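Local coordinates for protein platelet aggregation factor Sm-hPAF (Streptococcus mitis, PDB 4GWI) that binds fucosylated Lewis glycans through this F-type lectin domain of lectinolysin, a cholesterol-dependent cytolysin that probably forms pores in host membranes, at residues Thr49-Asn54 with Thr131-Leu136; Thr64-Lys69 with Ala119-Tyr124. The protein carries 2 engineered substitutions. All blocks are in the same frame, centred on the assembly; numbering follows the deposited sequence.

Contact 1: residues Thr49-Asn54 with Thr131-Leu136; sequences TNFEDN and TKNTPL
Segments 49-54 and 131-136 are two loops that run antiparallel, with the CA atoms of Glu-52 and Asn-133 4.2 Å apart. Three hydrogen bonds between backbone atoms space out along them. Thr-49 N gives to Leu-136 O, Thr-134 N to Glu-52 O, and Asn-54 N to Thr-131 O. The last is nearly straight (174°) and lies in the carbonyl plane. The other two donors sit above the planes of their carbonyls. At one end the hydroxyl of Thr-49 stands between backbone N and carbonyl carbon (chi1 64°). There Thr-49 OG1 accepts a hydrogen bond from Leu-136 N at 2.9 Å and donates to Asn-50 O. These two bonds fix the rotation of the hydroxyl. Thr-49 CG2 lies obliquely across Leu-136 CB at 4.1 Å. In the middle, Phe-51 and Pro-135 lie side by side and point the same way. Pro-135 CG sits 3.8 Å from the ring centroid of Phe-51, almost on the ring normal, a CH-pi contact. Pro-135 CD adds to it, 3.7 Å from Phe-51 CD1. Asn-133 O comes to the ring edge near its plane. The contact borders the glycan pocket of this F-type lectin fold: Phe-51 is one of the pocket residues and touches a bound fucose. The proline therefore backs one face of a sugar-contacting ring. Arg-83, another pocket residue, also touches Phe-51. At the exposed end Asp-53 takes over. Its CG is anti to the carbonyl carbon (chi1 -64°), and Asp-53 OD1 uses its anti lone pair to accept a hydrogen bond from Asn-133 N at 2.8 Å. Lys-132 lies alongside, but its NZ stays 4.4 Å from Asp-53 OD2, too far for a salt bridge. Glu-52 OE2 hydrogen-bonds to the hydroxyls of Ser-21 and Ser-22.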
loop_
_atom_site.group_PDB
_atom_site.type_symbol
_atom_site.label_atom_id
_atom_site.label_comp_id
_atom_site.label_asym_id
_atom_site.label_seq_id
_atom_site.Cartn_x
_atom_site.Cartn_y
_atom_site.Cartn_z
ATOM N N THR A 49 -2.480 -11.270 3.478
ATOM C CA THR A 49 -3.489 -11.999 2.701
ATOM C C THR A 49 -3.146 -13.520 2.702
ATOM O O THR A 49 -2.131 -13.936 3.289
ATOM C CB THR A 49 -3.510 -11.573 1.245
ATOM O OG1 THR A 49 -2.266 -11.908 0.601
ATOM C CG2 THR A 49 -3.619 -9.992 1.060
ATOM N N ASN A 50 -4.036 -14.279 2.048
ATOM C CA ASN A 50 -3.633 -15.670 1.833
ATOM C C ASN A 50 -2.409 -15.684 0.920
ATOM O O ASN A 50 -2.092 -14.764 0.204
ATOM C CB ASN A 50 -4.774 -16.364 1.126
ATOM C CG ASN A 50 -6.028 -16.508 1.984
ATOM O OD1 ASN A 50 -5.947 -16.545 3.208
ATOM N ND2 ASN A 50 -7.157 -16.786 1.322
ATOM N N PHE A 51 -1.756 -16.854 0.914
ATOM C CA PHE A 51 -0.795 -17.152 -0.161
ATOM C C PHE A 51 -1.643 -17.401 -1.374
ATOM O O PHE A 51 -2.519 -18.333 -1.390
ATOM C CB PHE A 51 -0.027 -18.458 0.145
ATOM C CG PHE A 51 1.066 -18.344 1.127
ATOM C CD1 PHE A 51 2.464 -18.437 0.731
ATOM C CD2 PHE A 51 0.773 -18.192 2.473
ATOM C CE1 PHE A 51 3.451 -18.315 1.687
ATOM C CE2 PHE A 51 1.774 -18.010 3.406
ATOM C CZ PHE A 51 3.133 -18.094 3.032
ATOM N N GLU A 52 -1.528 -16.563 -2.397
ATOM C CA GLU A 52 -2.419 -16.643 -3.552
ATOM C C GLU A 52 -1.730 -15.949 -4.695
ATOM O O GLU A 52 -0.670 -15.289 -4.506
ATOM C CB GLU A 52 -3.788 -16.040 -3.270
ATOM C CG GLU A 52 -3.714 -14.476 -2.993
ATOM C CD GLU A 52 -5.080 -13.970 -2.617
ATOM O OE1 GLU A 52 -6.154 -14.441 -3.119
ATOM O OE2 GLU A 52 -5.088 -13.070 -1.759
ATOM N N ASP A 53 -2.303 -16.104 -5.887
ATOM C CA ASP A 53 -1.774 -15.346 -7.024
ATOM C C ASP A 53 -2.306 -13.928 -7.087
ATOM O O ASP A 53 -3.489 -13.678 -6.853
ATOM C CB ASP A 53 -2.193 -16.059 -8.320
ATOM C CG ASP A 53 -1.544 -17.480 -8.430
ATOM O OD1 ASP A 53 -0.659 -17.903 -7.634
ATOM O OD2 ASP A 53 -2.028 -18.196 -9.346
ATOM N N ASN A 54 -1.374 -13.002 -7.384
ATOM C CA ASN A 54 -1.787 -11.616 -7.614
ATOM C C ASN A 54 -2.589 -11.030 -6.407
ATOM O O ASN A 54 -3.600 -10.393 -6.595
ATOM C CB ASN A 54 -2.677 -11.504 -8.893
ATOM C CG ASN A 54 -1.913 -11.995 -10.131
ATOM O OD1 ASN A 54 -0.711 -11.784 -10.286
ATOM N ND2 ASN A 54 -2.575 -12.816 -10.893
ATOM N N THR A 131 3.244 -11.779 -8.438
ATOM C CA THR A 131 3.856 -13.098 -8.243
ATOM C C THR A 131 2.807 -14.163 -7.832
ATOM O O THR A 131 1.669 -13.891 -7.383
ATOM C CB THR A 131 4.900 -12.997 -7.153
ATOM O OG1 THR A 131 4.180 -12.436 -5.975
ATOM C CG2 THR A 131 6.110 -12.132 -7.604
ATOM N N LYS A 132 3.123 -15.436 -8.121
ATOM C CA LYS A 132 2.272 -16.517 -7.759
ATOM C C LYS A 132 2.509 -16.925 -6.339
ATOM O O LYS A 132 3.628 -16.815 -5.840
ATOM C CB LYS A 132 2.601 -17.750 -8.686
ATOM C CG LYS A 132 2.113 -17.524 -10.100
ATOM C CD LYS A 132 2.752 -18.573 -11.027
ATOM C CE LYS A 132 2.364 -18.318 -12.479
ATOM N NZ LYS A 132 0.932 -17.886 -12.543
ATOM N N ASN A 133 1.390 -17.364 -5.734
ATOM C CA ASN A 133 1.393 -18.048 -4.452
ATOM C C ASN A 133 2.214 -17.338 -3.386
ATOM O O ASN A 133 3.069 -17.879 -2.709
ATOM C CB ASN A 133 1.936 -19.507 -4.714
ATOM C CG ASN A 133 1.830 -20.361 -3.487
ATOM O OD1 ASN A 133 2.823 -20.991 -3.060
ATOM N ND2 ASN A 133 0.660 -20.315 -2.851
ATOM N N THR A 134 1.937 -15.999 -3.264
ATOM C CA THR A 134 2.706 -15.121 -2.350
ATOM C C THR A 134 1.664 -14.220 -1.599
ATOM O O THR A 134 0.748 -13.740 -2.197
ATOM C CB THR A 134 3.679 -14.180 -3.098
ATOM O OG1 THR A 134 4.593 -15.040 -3.865
ATOM C CG2 THR A 134 4.547 -13.336 -2.182
ATOM N N PRO A 135 1.835 -14.086 -0.297
ATOM C CA PRO A 135 0.881 -13.196 0.455
ATOM C C PRO A 135 1.415 -11.783 0.446
ATOM O O PRO A 135 2.614 -11.550 0.397
ATOM C CB PRO A 135 0.914 -13.722 1.910
ATOM C CG PRO A 135 2.244 -14.435 2.030
ATOM C CD PRO A 135 2.785 -14.752 0.633
ATOM N N LEU A 136 0.459 -10.835 0.470
ATOM C CA LEU A 136 0.830 -9.396 0.568
ATOM C C LEU A 136 0.657 -9.000 2.069
ATOM O O LEU A 136 -0.423 -9.122 2.631
ATOM C CB LEU A 136 -0.075 -8.580 -0.370
ATOM C CG LEU A 136 0.098 -7.034 -0.227
ATOM C CD1 LEU A 136 1.539 -6.605 -0.546
ATOM C CD2 LEU A 136 -0.956 -6.424 -1.216
#

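Contact 2: residues Thr64-Lys69 with Ala119-Tyr124. Unlike the reference sequence in segment 119-124: Asp-121 (reference Ala). With GOL (glycerol), chain D.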
loop_
_atom_site.group_PDB
_atom_site.type_symbol
_atom_site.label_atom_id
_atom_site.label_comp_id
_atom_site.label_asym_id
_atom_site.label_seq_id
_atom_site.Cartn_x
_atom_site.Cartn_y
_atom_site.Cartn_z
ATOM N N THR A 64 -12.114 11.981 -4.568
ATOM C CA THR A 64 -10.952 12.118 -5.425
ATOM C C THR A 64 -9.998 13.179 -4.905
ATOM O O THR A 64 -10.416 14.338 -4.605
ATOM C CB THR A 64 -11.418 12.456 -6.881
ATOM O OG1 THR A 64 -12.246 11.371 -7.290
ATOM C CG2 THR A 64 -10.238 12.592 -7.825
ATOM N N GLU A 65 -8.733 12.821 -4.751
ATOM C CA GLU A 65 -7.755 13.737 -4.242
ATOM C C GLU A 65 -6.616 13.858 -5.262
ATOM O O GLU A 65 -6.327 12.907 -6.003
ATOM C CB GLU A 65 -7.153 13.112 -2.958
ATOM C CG GLU A 65 -8.183 12.935 -1.868
ATOM C CD GLU A 65 -8.434 14.200 -1.094
ATOM O OE1 GLU A 65 -9.152 14.088 -0.056
ATOM O OE2 GLU A 65 -7.914 15.284 -1.483
ATOM N N ASN A 66 -5.849 14.948 -5.175
ATOM C CA ASN A 66 -4.698 15.079 -6.018
ATOM C C ASN A 66 -3.465 14.512 -5.317
ATOM O O ASN A 66 -2.947 15.125 -4.363
ATOM C CB ASN A 66 -4.485 16.544 -6.394
ATOM C CG ASN A 66 -3.568 16.684 -7.566
ATOM O OD1 ASN A 66 -2.379 16.608 -7.407
ATOM N ND2 ASN A 66 -4.112 16.678 -8.817
ATOM N N VAL A 67 -3.108 13.303 -5.751
ATOM C CA VAL A 67 -2.098 12.484 -5.003
ATOM C C VAL A 67 -0.755 12.783 -5.538
ATOM O O VAL A 67 -0.473 12.731 -6.798
ATOM C CB VAL A 67 -2.441 10.999 -5.189
ATOM C CG1 VAL A 67 -1.315 10.114 -4.543
ATOM C CG2 VAL A 67 -3.818 10.678 -4.534
ATOM N N GLY A 68 0.178 13.070 -4.626
ATOM C CA GLY A 68 1.523 13.271 -4.995
ATOM C C GLY A 68 2.562 12.242 -4.500
ATOM O O GLY A 68 3.658 12.124 -5.095
ATOM N N LYS A 69 2.183 11.559 -3.394
ATOM C CA LYS A 69 3.163 10.590 -2.824
ATOM C C LYS A 69 2.415 9.472 -2.140
ATOM O O LYS A 69 1.407 9.725 -1.441
ATOM C CB LYS A 69 4.142 11.276 -1.814
ATOM C CG LYS A 69 5.217 10.320 -1.234
ATOM C CD LYS A 69 5.982 11.188 -0.187
ATOM C CE LYS A 69 7.110 10.522 0.516
ATOM N NZ LYS A 69 7.650 11.612 1.421
ATOM N N ALA A 119 0.918 14.613 -9.754
ATOM C CA ALA A 119 -0.353 15.345 -9.450
ATOM C C ALA A 119 -1.561 14.630 -10.011
ATOM O O ALA A 119 -2.289 15.167 -10.890
ATOM C CB ALA A 119 -0.259 16.776 -10.000
ATOM N N LYS A 120 -1.778 13.382 -9.566
ATOM C CA LYS A 120 -2.794 12.572 -10.138
ATOM C C LYS A 120 -4.083 12.592 -9.367
ATOM O O LYS A 120 -4.086 12.308 -8.139
ATOM C CB LYS A 120 -2.295 11.104 -10.201
ATOM C CG LYS A 120 -1.095 10.836 -11.137
ATOM C CD LYS A 120 -1.556 11.043 -12.628
ATOM C CE LYS A 120 -0.256 11.047 -13.460
ATOM N NZ LYS A 120 -0.692 11.417 -14.876
ATOM N N ASP A 121 -5.223 12.795 -10.023
ATOM C CA ASP A 121 -6.498 12.817 -9.330
ATOM C C ASP A 121 -7.091 11.447 -9.181
ATOM O O ASP A 121 -7.437 10.823 -10.213
ATOM C CB ASP A 121 -7.465 13.777 -10.023
ATOM C CG ASP A 121 -6.921 15.201 -10.018
ATOM O OD1 ASP A 121 -6.856 15.848 -8.911
ATOM O OD2 ASP A 121 -6.464 15.703 -11.121
ATOM N N ALA A 122 -7.123 10.893 -7.952
ATOM C CA ALA A 122 -7.501 9.523 -7.769
ATOM C C ALA A 122 -8.283 9.368 -6.498
ATOM O O ALA A 122 -8.061 10.169 -5.565
ATOM C CB ALA A 122 -6.231 8.699 -7.643
ATOM N N ARG A 123 -9.118 8.343 -6.476
ATOM C CA ARG A 123 -9.862 8.052 -5.245
ATOM C C ARG A 123 -9.298 6.818 -4.558
ATOM O O ARG A 123 -9.419 6.714 -3.279
ATOM C CB ARG A 123 -11.348 7.857 -5.563
ATOM C CG ARG A 123 -12.140 7.522 -4.259
ATOM C CD ARG A 123 -13.604 7.689 -4.403
ATOM N NE ARG A 123 -14.263 6.947 -3.269
ATOM C CZ ARG A 123 -15.561 6.969 -3.037
ATOM N NH1 ARG A 123 -16.375 7.793 -3.786
ATOM N NH2 ARG A 123 -16.017 6.171 -2.067
ATOM N N TYR A 124 -8.741 5.862 -5.271
ATOM C CA TYR A 124 -8.248 4.598 -4.662
ATOM C C TYR A 124 -6.782 4.466 -4.868
ATOM O O TYR A 124 -6.218 4.823 -5.950
ATOM C CB TYR A 124 -8.959 3.386 -5.292
ATOM C CG TYR A 124 -10.471 3.372 -5.131
ATOM C CD1 TYR A 124 -11.308 4.056 -6.084
ATOM C CD2 TYR A 124 -11.083 2.830 -3.996
ATOM C CE1 TYR A 124 -12.685 4.078 -5.959
ATOM C CE2 TYR A 124 -12.487 2.788 -3.887
ATOM C CZ TYR A 124 -13.278 3.390 -4.866
ATOM O OH TYR A 124 -14.644 3.477 -4.670
HETATM C C1 GOL D . -15.150 10.896 -5.973
HETATM O O1 GOL D . -16.068 9.832 -5.577
HETATM C C2 GOL D . -15.982 12.169 -6.027
HETATM O O2 GOL D . -16.538 12.430 -4.727
HETATM C C3 GOL D . -15.044 13.295 -6.396
HETATM O O3 GOL D . -14.487 13.646 -5.116
#
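Segment 64-69 of strand 64-74 pairs antiparallel with strand 120-122; the axes of the two short pieces come within 4.4 Å. The tight part is the backbone ladder. Glu-65 and Ala-122 exchange two hydrogen bonds, and so do Val-67 and Lys-120. Val-67 N to Lys-120 O is the shortest at 2.8 Å. On the buried face Val-67 CG2 comes only to 4.4 Å from Ala-122 CB, and both side chains pack on Leu-91 of strand 87-92. In this beta-sandwich, strand 64-74 also pairs with strands 112-117 and 138-145, and 120-122 is a further antiparallel partner in that sheet. A classic bulge at Gly-68 and Lys-69 faces Phe-144. The other face is more open and polar. Asn-66 CG is anti to its backbone N (chi1 -163°), which swings the amide over the partner strand. Asn-66 ND2 gives to Asp-121 OD1 at 2.9 Å, from above the carboxylate plane. The amide and carboxylate planes are turned 69° from each other. Asp-121 differs from the reference sequence. The same ND2 makes a weak hydrogen bond to Ala-119 O, while Asn-66 OD1 accepts from Ser-146. Beyond Thr-64 a glycerol, probably from crystallisation, bridges Thr-64 N and Arg-123 NH1. Arg-123 NE forms a salt bridge with Asp-60, a magnesium-site residue.

Overall arrangement
From the N terminus the chain first makes strand 17-20, then the loop that holds 49-54. It passes through strand 56-61 and enters strand 64-74, where contact 2 begins. Strands 87-92, 98-104 and 112-117 follow before 119-124 returns to close contact 2. After strand 124-129 the loop 131-136 comes back to 49-54 and closes contact 1. The loop of contact 2 thus lies wholly within that of contact 1. The two do not touch: their centres are 27 Å apart, on opposite sides of the chain centre. Contact 1 joins two loops at the glycan-binding end. Contact 2 joins two strands of the four-stranded sheet at the far end.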